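Local structure of beta-lactamase (Sebaldella termitidis, 6N1N) at residues A[59-70]-A[164-175]. The protein probably hydrolyses beta-lactams to substituted beta-amino acids, as expected of a class D beta-lactamase linked to antibiotic resistance. Residues are numbered along the deposited sequence; the frame is centred on the assembly and turned at random. Where two conformers were deposited one is given.
Sequences LIFLEEEVVKDE and LSEKTYKIVKDI
With CG trans to the backbone N (chi1 -166°) and a bend at chi2 (67°), Glu-63 swings its carboxylate from the last turn of helix 56-63 to the start of helix 166-175, where Thr-168, its CB bond pointing toward helix 56-63 and OG1 set beside its own backbone N, meets it. Two bonds grip one oxygen. Thr-168 OG1 donates to Glu-63 OE1 at 2.8 Å, arriving nearly in line with the C-O bond, while Ser-165 N reaches the same OE1 at 2.9 Å on its syn side, tilted from the carboxylate plane, with an almost straight N-H (178°). Since Ser-165 is the N-cap residue, the glutamate occupies the amino end of the helix. Leu-164 CD2 lies against Glu-63 CG at 3.8 Å, flanking the aliphatic part of the chain.

Next to this polar end the helices, whose short segments run roughly antiparallel with axes 9.1 Å apart, meet through apolar branches. Leu-59 CD2 lands on Val-172 CG2 at 3.6 Å, the two side chains crossing at about a right angle. Leu-62 CD1 rests on Ile-171 CG2, 3.6 Å away, and on Val-172 CG2. Leu-92 backs Leu-62, and Phe-153 and Leu-157 of helix 147-159 touch Leu-59, so the contact belongs to the helical region beside the sheet.

Past the Schellman turn at Glu-65, the chain returns to the helix: Glu-70 lays CB against Ile-171 CG2 (3.7 Å), its carboxylate salt-bridged to Arg-93, which also pairs with Asp-174. One water accepts from Lys-167 NZ and donates to Asp-69 OD2, bridging the segments where these residues make no direct salt bridge; Asp-69 OD1 accepts from Asn-71 N. The chemistry implies a negative charge at a helix N-terminus, probably stabilised by the helix dipole and likely to keep Glu-63 ionised.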
ATOM      1  N   LEU A  59      -2.348   6.554   9.290  1.00 10.21           N
ATOM      2  CA  LEU A  59      -3.625   7.063   9.802  1.00  8.37           C
ATOM      3  C   LEU A  59      -3.745   6.792  11.291  1.00 11.77           C
ATOM      4  O   LEU A  59      -4.158   7.665  12.066  1.00  9.89           O
ATOM      5  CB  LEU A  59      -4.813   6.419   9.082  1.00  9.75           C
ATOM      6  CG  LEU A  59      -4.990   6.654   7.576  1.00  9.17           C
ATOM      7  CD1 LEU A  59      -6.020   5.677   7.040  1.00  8.67           C
ATOM      8  CD2 LEU A  59      -5.395   8.067   7.269  1.00 10.15           C
ATOM      9  N   ILE A  60      -3.386   5.570  11.706  1.00 10.29           N
ATOM     10  CA  ILE A  60      -3.559   5.181  13.097  1.00  9.21           C
ATOM     11  C   ILE A  60      -2.623   5.988  13.988  1.00  9.89           C
ATOM     12  O   ILE A  60      -3.028   6.468  15.048  1.00 11.55           O
ATOM     13  CB  ILE A  60      -3.345   3.665  13.263  1.00  9.50           C
ATOM     14  CG1 ILE A  60      -4.463   2.878  12.557  1.00 11.18           C
ATOM     15  CG2 ILE A  60      -3.307   3.271  14.733  1.00 11.47           C
ATOM     16  CD1 ILE A  60      -4.212   1.383  12.432  1.00 10.22           C
ATOM     17  N   PHE A  61      -1.355   6.144  13.582  1.00 13.46           N
ATOM     18  CA  PHE A  61      -0.401   6.910  14.385  1.00 12.52           C
ATOM     19  C   PHE A  61      -0.908   8.332  14.658  1.00 11.70           C
ATOM     20  O   PHE A  61      -0.804   8.831  15.787  1.00 14.81           O
ATOM     21  CB  PHE A  61       0.961   6.979  13.683  1.00 11.12           C
ATOM     22  CG  PHE A  61       1.848   5.765  13.886  1.00 11.42           C
ATOM     23  CD1 PHE A  61       1.339   4.541  14.278  1.00  8.25           C
ATOM     24  CD2 PHE A  61       3.203   5.865  13.649  1.00 11.40           C
ATOM     25  CE1 PHE A  61       2.161   3.453  14.438  1.00 11.69           C
ATOM     26  CE2 PHE A  61       4.036   4.784  13.820  1.00 13.37           C
ATOM     27  CZ  PHE A  61       3.515   3.581  14.221  1.00 14.76           C
ATOM     28  N   LEU A  62      -1.451   9.008  13.644  1.00 10.82           N
ATOM     29  CA  LEU A  62      -1.934  10.362  13.853  1.00  9.36           C
ATOM     30  C   LEU A  62      -3.198  10.379  14.694  1.00 13.29           C
ATOM     31  O   LEU A  62      -3.318  11.182  15.620  1.00 13.66           O
ATOM     32  CB  LEU A  62      -2.165  11.051  12.509  1.00 15.72           C
ATOM     33  CG  LEU A  62      -0.854  11.295  11.780  1.00 12.02           C
ATOM     34  CD1 LEU A  62      -1.121  11.504  10.316  1.00 12.03           C
ATOM     35  CD2 LEU A  62      -0.110  12.512  12.357  1.00 15.49           C
ATOM     36  N   GLU A  63      -4.161   9.511  14.379  1.00 12.52           N
ATOM     37  CA  GLU A  63      -5.421   9.541  15.124  1.00 12.81           C
ATOM     38  C   GLU A  63      -5.207   9.215  16.599  1.00 16.34           C
ATOM     39  O   GLU A  63      -5.868   9.803  17.481  1.00 15.47           O
ATOM     40  CB  GLU A  63      -6.430   8.580  14.497  1.00 13.09           C
ATOM     41  CG  GLU A  63      -7.883   8.791  14.980  1.00 17.82           C
ATOM     42  CD  GLU A  63      -8.483  10.110  14.532  1.00 16.88           C
ATOM     43  OE1 GLU A  63      -7.922  10.735  13.614  1.00 17.33           O
ATOM     44  OE2 GLU A  63      -9.541  10.503  15.084  1.00 18.24           O
ATOM     45  N   GLU A  64      -4.300   8.288  16.890  1.00 10.94           N
ATOM     46  CA  GLU A  64      -3.979   7.877  18.250  1.00 11.35           C
ATOM     47  C   GLU A  64      -2.927   8.757  18.920  1.00 16.44           C
ATOM     48  O   GLU A  64      -2.539   8.471  20.058  1.00 15.24           O
ATOM     49  CB  GLU A  64      -3.498   6.419  18.262  1.00 15.28           C
ATOM     50  CG  GLU A  64      -4.592   5.420  17.954  1.00 14.07           C
ATOM     51  CD  GLU A  64      -5.728   5.536  18.939  1.00 16.46           C
ATOM     52  OE1 GLU A  64      -5.461   5.445  20.148  1.00 16.81           O
ATOM     53  OE2 GLU A  64      -6.877   5.752  18.520  1.00 15.83           O
ATOM     54  N   GLU A  65      -2.450   9.793  18.241  1.00 13.31           N
ATOM     55  CA  GLU A  65      -1.517  10.771  18.799  1.00 20.49           C
ATOM     56  C   GLU A  65      -0.149  10.173  19.119  1.00 15.28           C
ATOM     57  O   GLU A  65       0.589  10.704  19.952  1.00 20.21           O
ATOM     58  CB  GLU A  65      -2.122  11.443  20.035  1.00 15.82           C
ATOM     59  CG  GLU A  65      -3.394  12.174  19.673  1.00 17.04           C
ATOM     60  CD  GLU A  65      -4.098  12.777  20.865  1.00 34.53           C
ATOM     61  OE1 GLU A  65      -3.427  13.448  21.664  1.00 31.62           O
ATOM     62  OE2 GLU A  65      -5.317  12.555  21.007  1.00 33.84           O
ATOM     63  N   VAL A  66       0.230   9.101  18.416  1.00 14.31           N
ATOM     64  CA  VAL A  66       1.594   8.596  18.518  1.00 13.50           C
ATOM     65  C   VAL A  66       2.581   9.706  18.197  1.00 19.81           C
ATOM     66  O   VAL A  66       3.609   9.865  18.878  1.00 18.24           O
ATOM     67  CB  VAL A  66       1.781   7.384  17.587  1.00 14.63           C
ATOM     68  CG1 VAL A  66       3.242   6.933  17.535  1.00 14.89           C
ATOM     69  CG2 VAL A  66       0.908   6.246  18.055  1.00 19.10           C
ATOM     70  N   VAL A  67       2.307  10.463  17.137  1.00 14.14           N
ATOM     71  CA  VAL A  67       2.998  11.707  16.823  1.00 14.52           C
ATOM     72  C   VAL A  67       1.923  12.768  16.661  1.00 18.18           C
ATOM     73  O   VAL A  67       0.767  12.459  16.348  1.00 17.39           O
ATOM     74  CB  VAL A  67       3.887  11.627  15.565  1.00 18.55           C
ATOM     75  CG1 VAL A  67       5.104  10.765  15.832  1.00 19.85           C
ATOM     76  CG2 VAL A  67       3.120  11.071  14.378  1.00 18.77           C
ATOM     77  N   LYS A  68       2.301  14.025  16.895  0.50 17.52           N
ATOM     78  CA  LYS A  68       1.339  15.117  16.828  0.50 20.58           C
ATOM     79  C   LYS A  68       1.016  15.478  15.387  0.50 18.74           C
ATOM     80  O   LYS A  68      -0.131  15.821  15.070  0.50 18.64           O
ATOM     81  CB  LYS A  68       1.875  16.340  17.578  0.50 25.49           C
ATOM     82  CG  LYS A  68       0.936  17.535  17.575  0.50 31.93           C
ATOM     83  CD  LYS A  68       1.352  18.575  18.608  0.50 33.67           C
ATOM     84  CE  LYS A  68       0.410  19.766  18.607  0.50 37.56           C
ATOM     85  NZ  LYS A  68       0.446  20.494  17.312  0.50 45.02           N
ATOM     86  N   ASP A  69       2.007  15.395  14.512  1.00 18.61           N
ATOM     87  CA  ASP A  69       1.843  15.702  13.101  1.00 17.74           C
ATOM     88  C   ASP A  69       2.976  14.988  12.378  1.00 15.18           C
ATOM     89  O   ASP A  69       3.705  14.193  12.980  1.00 14.84           O
ATOM     90  CB  ASP A  69       1.826  17.214  12.849  1.00 18.70           C
ATOM     91  CG  ASP A  69       3.039  17.922  13.413  1.00 28.43           C
ATOM     92  OD1 ASP A  69       4.160  17.408  13.223  1.00 18.17           O
ATOM     93  OD2 ASP A  69       2.876  19.018  14.019  1.00 24.38           O
ATOM     94  N   GLU A  70       3.152  15.307  11.095  1.00 14.32           N
ATOM     95  CA  GLU A  70       4.102  14.590  10.255  1.00 12.21           C
ATOM     96  C   GLU A  70       5.497  15.178  10.324  1.00 12.21           C
ATOM     97  O   GLU A  70       6.397  14.697   9.623  1.00 13.90           O
ATOM     98  CB  GLU A  70       3.630  14.568   8.799  1.00 12.67           C
ATOM     99  CG  GLU A  70       3.890  15.822   7.954  1.00 16.13           C
ATOM    100  CD  GLU A  70       2.851  16.914   8.141  1.00 20.38           C
ATOM    101  OE1 GLU A  70       2.138  16.917   9.178  1.00 12.66           O
ATOM    102  OE2 GLU A  70       2.756  17.777   7.237  1.00 19.50           O
ATOM    103  N   LEU A 164     -12.146   9.261  11.410  1.00 15.51           N
ATOM    104  CA  LEU A 164     -10.854   9.845  11.714  1.00 13.82           C
ATOM    105  C   LEU A 164     -11.013  11.352  11.612  1.00 12.70           C
ATOM    106  O   LEU A 164     -11.913  11.842  10.939  1.00 18.72           O
ATOM    107  CB  LEU A 164      -9.762   9.387  10.736  1.00 16.68           C
ATOM    108  CG  LEU A 164      -9.676   7.886  10.502  1.00 12.08           C
ATOM    109  CD1 LEU A 164      -8.805   7.562   9.287  1.00 10.69           C
ATOM    110  CD2 LEU A 164      -9.151   7.187  11.744  1.00 14.23           C
ATOM    111  N   SER A 165     -10.085  12.083  12.219  1.00 14.14           N
ATOM    112  CA  SER A 165     -10.167  13.532  12.194  1.00 18.71           C
ATOM    113  C   SER A 165      -9.740  14.119  10.844  1.00 15.72           C
ATOM    114  O   SER A 165      -9.022  13.505  10.050  1.00 14.16           O
ATOM    115  CB  SER A 165      -9.287  14.132  13.289  1.00 18.43           C
ATOM    116  OG  SER A 165      -7.919  13.991  12.939  1.00 24.14           O
ATOM    117  N   GLU A 166     -10.191  15.348  10.590  1.00 16.92           N
ATOM    118  CA  GLU A 166      -9.835  16.027   9.347  1.00 16.34           C
ATOM    119  C   GLU A 166      -8.325  16.155   9.189  1.00 19.37           C
ATOM    120  O   GLU A 166      -7.792  16.009   8.082  1.00 18.97           O
ATOM    121  CB  GLU A 166     -10.490  17.409   9.300  1.00 21.38           C
ATOM    122  CG  GLU A 166     -11.998  17.387   9.183  1.00 50.46           C
ATOM    123  CD  GLU A 166     -12.609  18.777   9.314  1.00 68.83           C
ATOM    124  OE1 GLU A 166     -13.837  18.868   9.528  1.00 74.01           O
ATOM    125  OE2 GLU A 166     -11.861  19.774   9.209  1.00 62.19           O
ATOM    126  N   LYS A 167      -7.625  16.431  10.284  1.00 15.11           N
ATOM    127  CA  LYS A 167      -6.170  16.591  10.242  1.00 18.25           C
ATOM    128  C   LYS A 167      -5.482  15.286   9.884  1.00 12.94           C
ATOM    129  O   LYS A 167      -4.520  15.272   9.116  1.00 12.59           O
ATOM    130  CB  LYS A 167      -5.689  17.116  11.596  1.00 25.41           C
ATOM    131  CG  LYS A 167      -4.172  17.087  11.848  1.00 38.37           C
ATOM    132  CD  LYS A 167      -3.852  17.482  13.305  1.00 44.77           C
ATOM    133  CE  LYS A 167      -2.356  17.445  13.636  1.00 41.97           C
ATOM    134  NZ  LYS A 167      -1.582  18.575  13.032  1.00 54.43           N
ATOM    135  N   THR A 168      -5.953  14.170  10.427  1.00 15.79           N
ATOM    136  CA  THR A 168      -5.377  12.878  10.083  1.00 12.66           C
ATOM    137  C   THR A 168      -5.468  12.602   8.594  1.00  9.92           C
ATOM    138  O   THR A 168      -4.489  12.203   7.951  1.00 13.31           O
ATOM    139  CB  THR A 168      -6.110  11.797  10.868  1.00 14.61           C
ATOM    140  OG1 THR A 168      -5.838  12.007  12.254  1.00 15.24           O
ATOM    141  CG2 THR A 168      -5.673  10.437  10.455  1.00 12.12           C
ATOM    142  N   TYR A 169      -6.666  12.770   8.034  1.00 12.08           N
ATOM    143  CA  TYR A 169      -6.826  12.574   6.599  1.00  9.62           C
ATOM    144  C   TYR A 169      -5.961  13.543   5.793  1.00 14.19           C
ATOM    145  O   TYR A 169      -5.352  13.153   4.783  1.00 13.08           O
ATOM    146  CB  TYR A 169      -8.288  12.778   6.218  1.00 11.56           C
ATOM    147  CG  TYR A 169      -9.216  11.629   6.473  1.00 10.37           C
ATOM    148  CD1 TYR A 169      -9.065  10.429   5.800  1.00 11.55           C
ATOM    149  CD2 TYR A 169     -10.306  11.779   7.341  1.00 12.22           C
ATOM    150  CE1 TYR A 169      -9.933   9.382   6.012  1.00 13.23           C
ATOM    151  CE2 TYR A 169     -11.204  10.730   7.560  1.00 13.86           C
ATOM    152  CZ  TYR A 169     -11.017   9.544   6.885  1.00 12.36           C
ATOM    153  OH  TYR A 169     -11.866   8.497   7.066  1.00 14.12           O
ATOM    154  N   LYS A 170      -5.925  14.817   6.187  1.00 14.43           N
ATOM    155  CA  LYS A 170      -5.213  15.812   5.392  1.00 10.34           C
ATOM    156  C   LYS A 170      -3.716  15.504   5.342  1.00  9.58           C
ATOM    157  O   LYS A 170      -3.091  15.563   4.272  1.00 12.86           O
ATOM    158  CB  LYS A 170      -5.454  17.220   5.957  1.00 16.43           C
ATOM    159  CG  LYS A 170      -4.627  18.354   5.303  1.00 32.21           C
ATOM    160  CD  LYS A 170      -5.206  19.730   5.678  1.00 42.99           C
ATOM    161  CE  LYS A 170      -4.225  20.884   5.487  1.00 58.11           C
ATOM    162  NZ  LYS A 170      -4.061  21.306   4.070  1.00 72.37           N
ATOM    163  N   ILE A 171      -3.138  15.150   6.485  1.00 12.21           N
ATOM    164  CA  ILE A 171      -1.716  14.833   6.543  1.00 14.81           C
ATOM    165  C   ILE A 171      -1.405  13.571   5.747  1.00  7.76           C
ATOM    166  O   ILE A 171      -0.448  13.534   4.970  1.00 10.00           O
ATOM    167  CB  ILE A 171      -1.263  14.699   8.010  1.00  9.97           C
ATOM    168  CG1 ILE A 171      -1.214  16.071   8.690  1.00 11.50           C
ATOM    169  CG2 ILE A 171       0.070  14.003   8.061  1.00 14.51           C
ATOM    170  CD1 ILE A 171      -1.153  16.000  10.207  1.00 17.16           C
ATOM    171  N   VAL A 172      -2.193  12.503   5.924  1.00  9.40           N
ATOM    172  CA  VAL A 172      -1.841  11.259   5.248  1.00  9.10           C
ATOM    173  C   VAL A 172      -2.015  11.394   3.739  1.00  9.21           C
ATOM    174  O   VAL A 172      -1.158  10.952   2.970  1.00  9.34           O
ATOM    175  CB  VAL A 172      -2.624  10.064   5.825  1.00 14.21           C
ATOM    176  CG1 VAL A 172      -2.424   8.819   4.974  1.00 13.96           C
ATOM    177  CG2 VAL A 172      -2.178   9.775   7.265  1.00 12.27           C
ATOM    178  N   LYS A 173      -3.089  12.051   3.278  1.00  9.45           N
ATOM    179  CA  LYS A 173      -3.230  12.240   1.831  1.00 10.33           C
ATOM    180  C   LYS A 173      -2.055  13.007   1.245  1.00  9.95           C
ATOM    181  O   LYS A 173      -1.657  12.763   0.094  1.00  9.10           O
ATOM    182  CB  LYS A 173      -4.559  12.945   1.504  1.00 10.83           C
ATOM    183  CG  LYS A 173      -5.770  11.996   1.524  1.00 11.81           C
ATOM    184  CD  LYS A 173      -7.083  12.711   1.284  1.00  8.56           C
ATOM    185  CE  LYS A 173      -8.194  11.739   1.051  1.00  9.34           C
ATOM    186  NZ  LYS A 173      -9.510  12.397   0.798  1.00 10.92           N
ATOM    187  N   ASP A 174      -1.452  13.912   2.023  1.00 11.08           N
ATOM    188  CA  ASP A 174      -0.319  14.674   1.515  1.00 12.64           C
ATOM    189  C   ASP A 174       0.954  13.829   1.513  1.00 10.22           C
ATOM    190  O   ASP A 174       1.674  13.776   0.505  1.00 11.46           O
ATOM    191  CB  ASP A 174      -0.137  15.947   2.337  1.00 13.98           C
ATOM    192  CG  ASP A 174       0.951  16.842   1.784  1.00 18.83           C
ATOM    193  OD1 ASP A 174       0.788  17.363   0.660  1.00 25.74           O
ATOM    194  OD2 ASP A 174       1.952  17.037   2.489  1.00 22.20           O
ATOM    195  N   ILE A 175       1.251  13.137   2.617  1.00 11.50           N
ATOM    196  CA  ILE A 175       2.511  12.398   2.634  1.00 11.39           C
ATOM    197  C   ILE A 175       2.488  11.245   1.642  1.00 12.40           C
ATOM    198  O   ILE A 175       3.554  10.781   1.208  1.00 12.08           O
ATOM    199  CB  ILE A 175       2.892  11.904   4.045  1.00 11.90           C
ATOM    200  CG1 ILE A 175       2.064  10.718   4.526  1.00 11.15           C
ATOM    201  CG2 ILE A 175       2.853  13.065   5.022  1.00 15.71           C
ATOM    202  CD1 ILE A 175       2.480  10.216   5.946  1.00 15.38           C
TER
HETATM  203  O   HOH W   1       0.389  20.050  14.412  1.00 36.73           O